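Local coordinates for putative sugar binding protein (Bacteroides vulgatus ATCC 8482, PDB 3KEZ), which probably binds sugars at the outer membrane as a calcium-binding member of the SusD family, probably contributing to nutrient uptake, at residues S32-S37 with Y86-N91; N28-T33 with L120-M125. All coordinates share one frame; numbering follows the deposited sequence. Where two conformers were deposited one is given.

Contact 1: S32-S37 with Y86-N91; sequences STMQSS and YSIIQN
Ile88 meets Thr33 and Met34 where two helices of the alpha-helical SusD-type fold, 20-34 and 80-96, pack together. Its CG1 lies against Thr33 CG2 at 3.8 Å, the two side chains sliding past one another in opposite directions, and one bond further out Ile88 CD1 reaches Met34 CG at 3.7 Å, crossing that chain at about a right angle. A single isoleucine branch therefore serves two successive residues near the C-terminal end of helix 20-34. The backbones come closest here too, with Thr33 CA and Ile88 CA 7.1 Å apart.

Met34, a selenomethionine in this model, runs out straight through chi2 and bends at chi3 (75°); its side chain also touches Phe257 of strand 255-259. Thr33 divides its two branches: OG1 lies beside the backbone N (chi1 -57°), which leaves the methyl CG2 anti to that N and turned to the apolar side. Thr33 OG1 lies 3.0 Å from Gly29 O and hydrogen-bonds to a water at 2.9 Å. The same water hydrogen-bonds to Ser87 OG, so it bridges the polar side of the contact where the two segments share no direct hydrogen bond. Asn91, one turn after Ser87, joins the same water: its ND2 bonds weakly to it and donates to Ser87 O over 3.0 Å, coming from above the carbonyl plane on the face opposite that used by Asn91 N.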
loop_
_atom_site.group_PDB
_atom_site.type_symbol
_atom_site.label_atom_id
_atom_site.label_comp_id
_atom_site.label_asym_id
_atom_site.label_seq_id
_atom_site.Cartn_x
_atom_site.Cartn_y
_atom_site.Cartn_z
ATOM N N SER A 32 16.625 -1.073 1.009
ATOM C CA SER A 32 16.949 -2.505 0.979
ATOM C C SER A 32 16.053 -3.271 1.971
ATOM O O SER A 32 15.529 -4.354 1.647
ATOM C CB SER A 32 18.441 -2.740 1.258
ATOM O OG SER A 32 18.706 -4.111 1.475
ATOM N N THR A 33 15.846 -2.687 3.155
ATOM C CA THR A 33 14.902 -3.246 4.144
ATOM C C THR A 33 13.463 -3.332 3.618
ATOM O O THR A 33 12.783 -4.358 3.796
ATOM C CB THR A 33 14.949 -2.433 5.489
ATOM O OG1 THR A 33 16.299 -2.430 5.981
ATOM C CG2 THR A 33 13.994 -3.004 6.554
HETATM N N MSE A 34 13.011 -2.268 2.959
HETATM C CA MSE A 34 11.670 -2.230 2.384
HETATM C C MSE A 34 11.457 -3.281 1.320
HETATM O O MSE A 34 10.317 -3.684 1.104
HETATM C CB MSE A 34 11.395 -0.849 1.747
HETATM C CG MSE A 34 11.386 0.271 2.767
HETATM SE SE MSE A 34 11.247 2.020 2.028
HETATM C CE MSE A 34 9.431 1.918 1.609
ATOM N N GLN A 35 12.532 -3.657 0.604
ATOM C CA GLN A 35 12.505 -4.718 -0.418
ATOM C C GLN A 35 12.243 -6.134 0.087
ATOM O O GLN A 35 11.919 -7.017 -0.719
ATOM C CB GLN A 35 13.823 -4.749 -1.225
ATOM C CG GLN A 35 13.864 -3.695 -2.276
ATOM C CD GLN A 35 15.250 -3.306 -2.664
ATOM O OE1 GLN A 35 16.180 -4.146 -2.665
ATOM N NE2 GLN A 35 15.411 -2.022 -3.036
ATOM N N SER A 36 12.377 -6.366 1.387
ATOM C CA SER A 36 12.190 -7.719 1.936
ATOM C C SER A 36 10.794 -8.236 1.660
ATOM O O SER A 36 9.829 -7.469 1.670
ATOM C CB SER A 36 12.415 -7.698 3.477
ATOM O OG SER A 36 12.105 -8.938 4.080
ATOM N N SER A 37 10.664 -9.545 1.480
ATOM C CA SER A 37 9.343 -10.152 1.374
ATOM C C SER A 37 8.565 -10.034 2.706
ATOM O O SER A 37 7.354 -10.163 2.734
ATOM C CB SER A 37 9.436 -11.605 0.916
ATOM O OG SER A 37 10.139 -12.366 1.888
ATOM N N TYR A 86 9.486 -0.543 12.362
ATOM C CA TYR A 86 10.192 0.216 13.370
ATOM C C TYR A 86 11.675 0.327 13.039
ATOM O O TYR A 86 12.314 1.349 13.337
ATOM C CB TYR A 86 9.958 -0.336 14.793
ATOM C CG TYR A 86 8.708 0.288 15.402
ATOM C CD1 TYR A 86 8.622 1.681 15.632
ATOM C CD2 TYR A 86 7.581 -0.491 15.664
ATOM C CE1 TYR A 86 7.481 2.250 16.128
ATOM C CE2 TYR A 86 6.430 0.064 16.168
ATOM C CZ TYR A 86 6.371 1.428 16.393
ATOM O OH TYR A 86 5.231 1.946 16.927
ATOM N N SER A 87 12.235 -0.704 12.411
ATOM C CA SER A 87 13.601 -0.606 11.867
ATOM C C SER A 87 13.758 0.540 10.869
ATOM O O SER A 87 14.675 1.367 10.979
ATOM C CB SER A 87 13.972 -1.916 11.189
ATOM O OG SER A 87 15.268 -1.845 10.668
ATOM N N ILE A 88 12.865 0.575 9.884
ATOM C CA ILE A 88 12.785 1.635 8.911
ATOM C C ILE A 88 12.650 3.031 9.584
ATOM O O ILE A 88 13.430 3.970 9.305
ATOM C CB ILE A 88 11.602 1.368 7.920
ATOM C CG1 ILE A 88 11.917 0.184 7.012
ATOM C CG2 ILE A 88 11.258 2.648 7.140
ATOM C CD1 ILE A 88 10.684 -0.419 6.372
ATOM N N ILE A 89 11.673 3.166 10.467
ATOM C CA ILE A 89 11.507 4.431 11.233
ATOM C C ILE A 89 12.789 4.832 12.002
ATOM O O ILE A 89 13.190 5.990 11.984
ATOM C CB ILE A 89 10.280 4.348 12.245
ATOM C CG1 ILE A 89 8.964 4.225 11.457
ATOM C CG2 ILE A 89 10.358 5.522 13.238
ATOM C CD1 ILE A 89 7.662 3.879 12.312
ATOM N N GLN A 90 13.437 3.890 12.672
ATOM C CA GLN A 90 14.695 4.234 13.387
ATOM C C GLN A 90 15.742 4.845 12.454
ATOM O O GLN A 90 16.397 5.805 12.814
ATOM C CB GLN A 90 15.325 3.019 14.080
ATOM C CG GLN A 90 14.725 2.621 15.376
ATOM C CD GLN A 90 14.965 3.632 16.475
ATOM O OE1 GLN A 90 16.080 3.761 16.993
ATOM N NE2 GLN A 90 13.922 4.341 16.846
ATOM N N ASN A 91 15.907 4.285 11.250
ATOM C CA ASN A 91 16.894 4.838 10.298
ATOM C C ASN A 91 16.474 6.165 9.663
ATOM O O ASN A 91 17.333 7.022 9.319
ATOM C CB ASN A 91 17.261 3.768 9.259
ATOM C CG ASN A 91 18.156 2.682 9.865
ATOM O OD1 ASN A 91 19.321 2.924 10.126
ATOM N ND2 ASN A 91 17.585 1.522 10.154
HETATM O O HOH W 1 15.877 -0.403 8.035
#

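Contact 2: N28-T33 with L120-M125; sequences NGIYST and LAIRGM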
loop_
_atom_site.group_PDB
_atom_site.type_symbol
_atom_site.label_atom_id
_atom_site.label_comp_id
_atom_site.label_asym_id
_atom_site.label_seq_id
_atom_site.Cartn_x
_atom_site.Cartn_y
_atom_site.Cartn_z
ATOM N N ASN A 28 19.826 4.026 1.395
ATOM C CA ASN A 28 19.984 2.791 0.662
ATOM C C ASN A 28 19.666 1.590 1.538
ATOM O O ASN A 28 18.978 0.675 1.092
ATOM C CB ASN A 28 21.400 2.675 0.080
ATOM C CG ASN A 28 21.693 3.733 -0.982
ATOM O OD1 ASN A 28 20.792 4.230 -1.643
ATOM N ND2 ASN A 28 22.966 4.075 -1.146
ATOM N N GLY A 29 20.147 1.604 2.782
ATOM C CA GLY A 29 19.783 0.576 3.749
ATOM C C GLY A 29 18.283 0.493 3.972
ATOM O O GLY A 29 17.723 -0.604 4.041
ATOM N N ILE A 30 17.627 1.658 4.070
ATOM C CA ILE A 30 16.175 1.703 4.296
ATOM C C ILE A 30 15.442 1.017 3.110
ATOM O O ILE A 30 14.658 0.131 3.304
ATOM C CB ILE A 30 15.675 3.165 4.525
ATOM C CG1 ILE A 30 16.106 3.673 5.914
ATOM C CG2 ILE A 30 14.183 3.257 4.359
ATOM C CD1 ILE A 30 16.286 5.213 6.015
ATOM N N TYR A 31 15.787 1.396 1.884
ATOM C CA TYR A 31 15.136 0.854 0.706
ATOM C C TYR A 31 15.419 -0.643 0.639
ATOM O O TYR A 31 14.528 -1.419 0.333
ATOM C CB TYR A 31 15.613 1.574 -0.570
ATOM C CG TYR A 31 14.976 2.947 -0.742
ATOM C CD1 TYR A 31 13.594 3.086 -0.964
ATOM C CD2 TYR A 31 15.747 4.097 -0.703
ATOM C CE1 TYR A 31 13.003 4.337 -1.130
ATOM C CE2 TYR A 31 15.157 5.387 -0.873
ATOM C CZ TYR A 31 13.778 5.485 -1.069
ATOM O OH TYR A 31 13.196 6.724 -1.227
ATOM N N SER A 32 16.625 -1.073 1.009
ATOM C CA SER A 32 16.949 -2.505 0.979
ATOM C C SER A 32 16.053 -3.271 1.971
ATOM O O SER A 32 15.529 -4.354 1.647
ATOM C CB SER A 32 18.441 -2.740 1.258
ATOM O OG SER A 32 18.706 -4.111 1.475
ATOM N N THR A 33 15.846 -2.687 3.155
ATOM C CA THR A 33 14.902 -3.246 4.144
ATOM C C THR A 33 13.463 -3.332 3.618
ATOM O O THR A 33 12.783 -4.358 3.796
ATOM C CB THR A 33 14.949 -2.433 5.489
ATOM O OG1 THR A 33 16.299 -2.430 5.981
ATOM C CG2 THR A 33 13.994 -3.004 6.554
ATOM N N LEU A 120 11.442 11.665 5.515
ATOM C CA LEU A 120 10.141 12.089 6.025
ATOM C C LEU A 120 8.979 11.285 5.403
ATOM O O LEU A 120 8.123 10.808 6.125
ATOM C CB LEU A 120 9.918 13.584 5.774
ATOM C CG LEU A 120 10.680 14.497 6.742
ATOM C CD1 LEU A 120 10.739 15.930 6.245
ATOM C CD2 LEU A 120 10.013 14.415 8.129
ATOM N N ALA A 121 8.956 11.153 4.075
ATOM C CA ALA A 121 7.915 10.382 3.414
ATOM C C ALA A 121 7.875 8.925 3.862
ATOM O O ALA A 121 6.815 8.384 4.164
ATOM C CB ALA A 121 8.057 10.497 1.876
ATOM N N ILE A 122 9.045 8.306 3.957
ATOM C CA ILE A 122 9.192 6.948 4.396
ATOM C C ILE A 122 8.735 6.790 5.845
ATOM O O ILE A 122 8.008 5.885 6.133
ATOM C CB ILE A 122 10.633 6.432 4.184
ATOM C CG1 ILE A 122 10.879 6.282 2.681
ATOM C CG2 ILE A 122 10.860 5.053 4.802
ATOM C CD1 ILE A 122 12.356 6.118 2.267
ATOM N N ARG A 123 9.111 7.699 6.739
ATOM C CA ARG A 123 8.645 7.612 8.122
ATOM C C ARG A 123 7.123 7.704 8.210
ATOM O O ARG A 123 6.519 6.997 9.003
ATOM C CB ARG A 123 9.297 8.662 9.029
ATOM C CG ARG A 123 9.020 8.421 10.524
ATOM C CD ARG A 123 9.929 9.297 11.381
ATOM N NE ARG A 123 9.578 10.711 11.261
ATOM C CZ ARG A 123 10.220 11.726 11.847
ATOM N NH1 ARG A 123 11.280 11.502 12.624
ATOM N NH2 ARG A 123 9.774 12.969 11.668
ATOM N N GLY A 124 6.524 8.606 7.421
ATOM C CA GLY A 124 5.070 8.743 7.365
ATOM C C GLY A 124 4.388 7.475 6.855
ATOM O O GLY A 124 3.395 7.026 7.426
HETATM N N MSE A 125 4.920 6.921 5.760
HETATM C CA MSE A 125 4.453 5.661 5.217
HETATM C C MSE A 125 4.526 4.561 6.240
HETATM O O MSE A 125 3.567 3.790 6.420
HETATM C CB MSE A 125 5.261 5.277 3.977
HETATM C CG MSE A 125 4.812 3.996 3.335
HETATM SE SE MSE A 125 6.080 3.524 1.918
HETATM C CE MSE A 125 6.001 5.170 0.867
#
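Ile122 reaches across to Ile30 and Tyr31, joining helix 109-134 to helix 20-34 in the buried interior of the helical SusD-type fold. From CB, the side chain forks. The short branch, CG2, meets its counterpart Ile30 CG2 methyl to methyl at 3.8 Å. The long branch leaves through CG1, anti to the carbonyl carbon (chi1 -69°), and its extended chi2 of 165° carries CD1 forward between the two partners. There CD1 lies 4.0 Å from Ile30 CG2 and touches the far end of the tyrosine, with Tyr31 CZ at 3.7 Å. The methyl comes to the ring obliquely and bears on its phenol end.

No hydrogen bond links the two helical segments; the junction is apolar apart from the Tyr31 hydroxyl. Tyr31 OH has polar partners of its own, hydrogen-bonding to Gln118 OE1 one turn before Ile122 and to the backbone N of Val193. Two bonds thus grip the buried oxygen and fix where the ring ends. Leu27 and Met34 of helix 20-34 also touch Ile122. Closest of all across the junction is the terminal methyl itself, Ile122 CD1, at 3.6 Å from Tyr31 OH.

Both contacts start from helix 20-34, which packs on helix 80-96 through Thr33 and Met34, and on helix 109-134 through Ile30 and Tyr31; their centres are 6 Å apart. The two partner helices follow one another in the chain and also touch each other: Ile88 CG2 of contact 1 lies 3.4 Å from Ile122 CG2 of contact 2, a tight methyl contact that joins the two apolar patches among the three helices. Asn91 CB lies 3.5 Å from Ile30 CG1, and Met34 CE meets Met125 SE at 3.7 Å. The calcium ion is about 14 Å from the Tyr31 side chain, although that of its ligand Asn261 is about 8 Å from that of Met34.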